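Local coordinates for protein alginate lyase (Paenibacillus sp. FPU-7, PDB 6KFN) that cleaves the polysaccharide alginate, probably by beta-elimination as lyases of this kind do, at residues Gly24-Leu29 with Pro50-Ser55. Residues are numbered along the deposited sequence; the frame is centred on the assembly and turned at random.
Sequences GDDIVL and PITIRS
The guanidinium of Arg54 has the methyls of Val28 over one face, CG2 coming within 3.5 Å of Arg54 NH2, while the carboxylate of Asp26 meets its edge. The planes of the two charged groups differ by 27°, and they form a two-pronged salt bridge. Arg54 NE donates to the syn lone pair of Asp26 OD1 at 2.9 Å. Arg54 NH2 donates to Asp26 OD2, also at 2.9 Å, with that oxygen lying in the guanidinium plane. Arg54 CG sits between the backbone N and the carbonyl carbon (chi1 66°), and the chain then runs extended to NE, which carries the head across to the neighbouring strand. Asp26 OD1 additionally touches Thr52 CG2. An alanine in place of Arg54 would probably leave the Asp26 carboxylate without this cationic partner and open a gap beside the Val28 methyls.

On the opposite face of the strand pair, which bears Ile27, Leu29, Ile53 and Ser55, Leu29 CD1 lies against Ile53 CG1 in the conformer given, and Leu14 of helix 11-19 touches both Ile27 and Ile53. The backbones are held by a parallel ladder in which Ile27 and Leu29 donate to the carbonyls of Thr52 and Arg54, and Thr52 and Arg54 donate to those of Asp25 and Ile27; Arg54 N lies almost in line with the Ile27 carbonyl (C=O...N 174°). Where the ladder begins, one water donates to Asp25 O and Pro50 O and accepts from Thr52 OG1, tying the strand starts together. Axes approaching to 4.7 Å, pairs in step from Asp26-Thr52 to Leu29-Ser55, and flanking parallel strands 4-8 and 82-85 are as expected of successive rungs near the N-terminal end, which helix 11-19 probably caps, consistent with the right-handed parallel beta-helix of the pectate lyase-like superfamily.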
ATOM      1  N   GLY A  24       2.792 -24.751  -3.667  1.00  9.31           N
ATOM      2  CA  GLY A  24       2.283 -25.530  -2.556  1.00  9.58           C
ATOM      3  C   GLY A  24       3.160 -25.529  -1.319  1.00  9.55           C
ATOM      4  O   GLY A  24       2.778 -26.098  -0.298  1.00 11.05           O
ATOM      5  N   ASP A  25       4.310 -24.875  -1.369  1.00  9.30           N
ATOM      6  CA  ASP A  25       5.143 -24.786  -0.174  1.00  8.20           C
ATOM      7  C   ASP A  25       4.455 -23.921   0.887  1.00  7.93           C
ATOM      8  O   ASP A  25       3.850 -22.898   0.579  1.00  8.61           O
ATOM      9  CB  ASP A  25       6.521 -24.204  -0.480  1.00  7.74           C
ATOM     10  CG  ASP A  25       7.507 -25.163  -1.080  1.00  8.29           C
ATOM     11  OD1 ASP A  25       7.206 -26.389  -1.161  1.00  9.34           O
ATOM     12  OD2 ASP A  25       8.605 -24.698  -1.426  1.00  9.18           O
ATOM     13  N   ASP A  26       4.668 -24.296   2.153  1.00  7.93           N
ATOM     14  CA  ASP A  26       4.229 -23.541   3.333  1.00  7.31           C
ATOM     15  C   ASP A  26       5.486 -23.274   4.156  1.00  6.69           C
ATOM     16  O   ASP A  26       5.978 -24.177   4.826  1.00  7.32           O
ATOM     17  CB  ASP A  26       3.199 -24.352   4.081  1.00  9.49           C
ATOM     18  CG  ASP A  26       2.487 -23.605   5.179  1.00 10.62           C
ATOM     19  OD1 ASP A  26       2.522 -22.373   5.195  1.00 10.66           O
ATOM     20  OD2 ASP A  26       1.836 -24.309   6.021  1.00 13.98           O
ATOM     21  N   ILE A  27       5.995 -22.049   4.048  1.00  6.50           N
ATOM     22  CA  ILE A  27       7.194 -21.612   4.744  1.00  6.14           C
ATOM     23  C   ILE A  27       6.722 -20.925   6.027  1.00  6.20           C
ATOM     24  O   ILE A  27       6.100 -19.865   5.983  1.00  6.99           O
ATOM     25  CB  ILE A  27       8.027 -20.672   3.869  1.00  6.29           C
ATOM     26  CG1 ILE A  27       8.394 -21.345   2.547  1.00  7.50           C
ATOM     27  CG2 ILE A  27       9.251 -20.207   4.648  1.00  7.54           C
ATOM     28  CD1 ILE A  27       9.001 -20.366   1.522  1.00  8.41           C
ATOM     29  N   VAL A  28       7.000 -21.582   7.160  1.00  6.67           N
ATOM     30  CA  VAL A  28       6.398 -21.242   8.445  1.00  6.70           C
ATOM     31  C   VAL A  28       7.489 -20.710   9.359  1.00  6.63           C
ATOM     32  O   VAL A  28       8.416 -21.446   9.716  1.00  7.30           O
ATOM     33  CB  VAL A  28       5.685 -22.445   9.073  1.00  7.62           C
ATOM     34  CG1 VAL A  28       4.968 -22.010  10.340  1.00  9.41           C
ATOM     35  CG2 VAL A  28       4.699 -23.092   8.077  1.00  9.40           C
ATOM     36  N   LEU A  29       7.406 -19.428   9.706  1.00  6.63           N
ATOM     37  CA  LEU A  29       8.461 -18.732  10.415  1.00  7.21           C
ATOM     38  C   LEU A  29       8.172 -18.653  11.916  1.00  7.84           C
ATOM     39  O   LEU A  29       7.076 -18.290  12.350  1.00  9.39           O
ATOM     40  CB  LEU A  29       8.634 -17.337   9.841  1.00  7.18           C
ATOM     41  CG  LEU A  29       8.941 -17.286   8.343  1.00  7.17           C
ATOM     42  CD1 LEU A  29       9.280 -15.882   7.925  1.00  7.81           C
ATOM     43  CD2 LEU A  29      10.053 -18.262   7.993  1.00  7.68           C
ATOM     44  N   PRO A  50      -0.666 -22.154  -4.196  1.00  6.98           N
ATOM     45  CA  PRO A  50       0.056 -20.919  -3.867  1.00  6.39           C
ATOM     46  C   PRO A  50       1.321 -21.274  -3.101  1.00  6.30           C
ATOM     47  O   PRO A  50       1.477 -22.384  -2.578  1.00  7.18           O
ATOM     48  CB  PRO A  50      -0.943 -20.133  -3.008  1.00  7.82           C
ATOM     49  CG  PRO A  50      -1.816 -21.219  -2.404  1.00 11.30           C
ATOM     50  CD  PRO A  50      -1.932 -22.265  -3.481  1.00  9.28           C
ATOM     51  N   ILE A  51       2.222 -20.302  -3.005  1.00  5.77           N
ATOM     52  CA  ILE A  51       3.415 -20.400  -2.169  1.00  6.05           C
ATOM     53  C   ILE A  51       3.165 -19.501  -0.966  1.00  5.93           C
ATOM     54  O   ILE A  51       2.831 -18.336  -1.136  1.00  6.29           O
ATOM     55  CB  ILE A  51       4.703 -20.013  -2.917  1.00  6.04           C
ATOM     56  CG1 ILE A  51       4.834 -20.795  -4.204  1.00  7.18           C
ATOM     57  CG2 ILE A  51       5.907 -20.267  -1.999  1.00  7.42           C
ATOM     58  CD1 ILE A  51       6.043 -20.445  -5.060  1.00  8.01           C
ATOM     59  N   THR A  52       3.287 -20.042   0.249  1.00  6.53           N
ATOM     60  CA  THR A  52       2.963 -19.299   1.458  1.00  6.63           C
ATOM     61  C   THR A  52       4.222 -19.010   2.264  1.00  6.50           C
ATOM     62  O   THR A  52       5.051 -19.895   2.471  1.00  6.92           O
ATOM     63  CB  THR A  52       1.964 -20.097   2.305  1.00  7.79           C
ATOM     64  OG1 THR A  52       0.778 -20.280   1.524  1.00  8.35           O
ATOM     65  CG2 THR A  52       1.586 -19.401   3.595  1.00  8.99           C
ATOM     66  N   ILE A  53       4.320 -17.770   2.760  1.00  6.86           N
ATOM     67  CA  ILE A  53       5.237 -17.412   3.833  0.53  6.03           C
ATOM     68  C   ILE A  53       4.380 -16.836   4.954  1.00  6.02           C
ATOM     69  O   ILE A  53       3.630 -15.893   4.726  1.00  6.72           O
ATOM     70  CB  ILE A  53       6.307 -16.437   3.345  0.53  6.84           C
ATOM     71  CG1 ILE A  53       7.353 -16.225   4.472  0.53  5.04           C
ATOM     72  CG2 ILE A  53       5.754 -15.285   2.626  0.53 11.98           C
ATOM     73  CD1 ILE A  53       8.512 -15.403   3.957  0.53 16.89           C
ATOM     74  N   ARG A  54       4.488 -17.417   6.143  1.00  6.55           N
ATOM     75  CA  ARG A  54       3.616 -17.010   7.232  1.00  7.66           C
ATOM     76  C   ARG A  54       4.312 -17.158   8.559  1.00  7.03           C
ATOM     77  O   ARG A  54       5.258 -17.918   8.706  1.00  7.81           O
ATOM     78  CB  ARG A  54       2.297 -17.786   7.214  1.00  8.25           C
ATOM     79  CG  ARG A  54       2.460 -19.265   7.499  1.00  8.18           C
ATOM     80  CD  ARG A  54       1.125 -19.957   7.403  1.00 10.58           C
ATOM     81  NE  ARG A  54       1.248 -21.401   7.558  1.00 11.59           N
ATOM     82  CZ  ARG A  54       1.135 -22.067   8.694  1.00 18.24           C
ATOM     83  NH1 ARG A  54       0.878 -21.446   9.844  1.00 30.84           N
ATOM     84  NH2 ARG A  54       1.292 -23.379   8.698  1.00 23.13           N
ATOM     85  N   SER A  55       3.785 -16.466   9.549  1.00  8.58           N
ATOM     86  CA  SER A  55       4.204 -16.657  10.911  0.55 10.56           C
ATOM     87  C   SER A  55       3.546 -17.940  11.450  1.00 11.57           C
ATOM     88  O   SER A  55       2.393 -18.271  11.133  1.00 13.39           O
ATOM     89  CB  SER A  55       3.788 -15.393  11.680  0.55 11.57           C
ATOM     90  OG  SER A  55       4.300 -15.353  12.977  0.55  9.23           O
TER
HETATM   91  O   HOH W   1       1.128 -22.695   0.122  1.00 11.18           O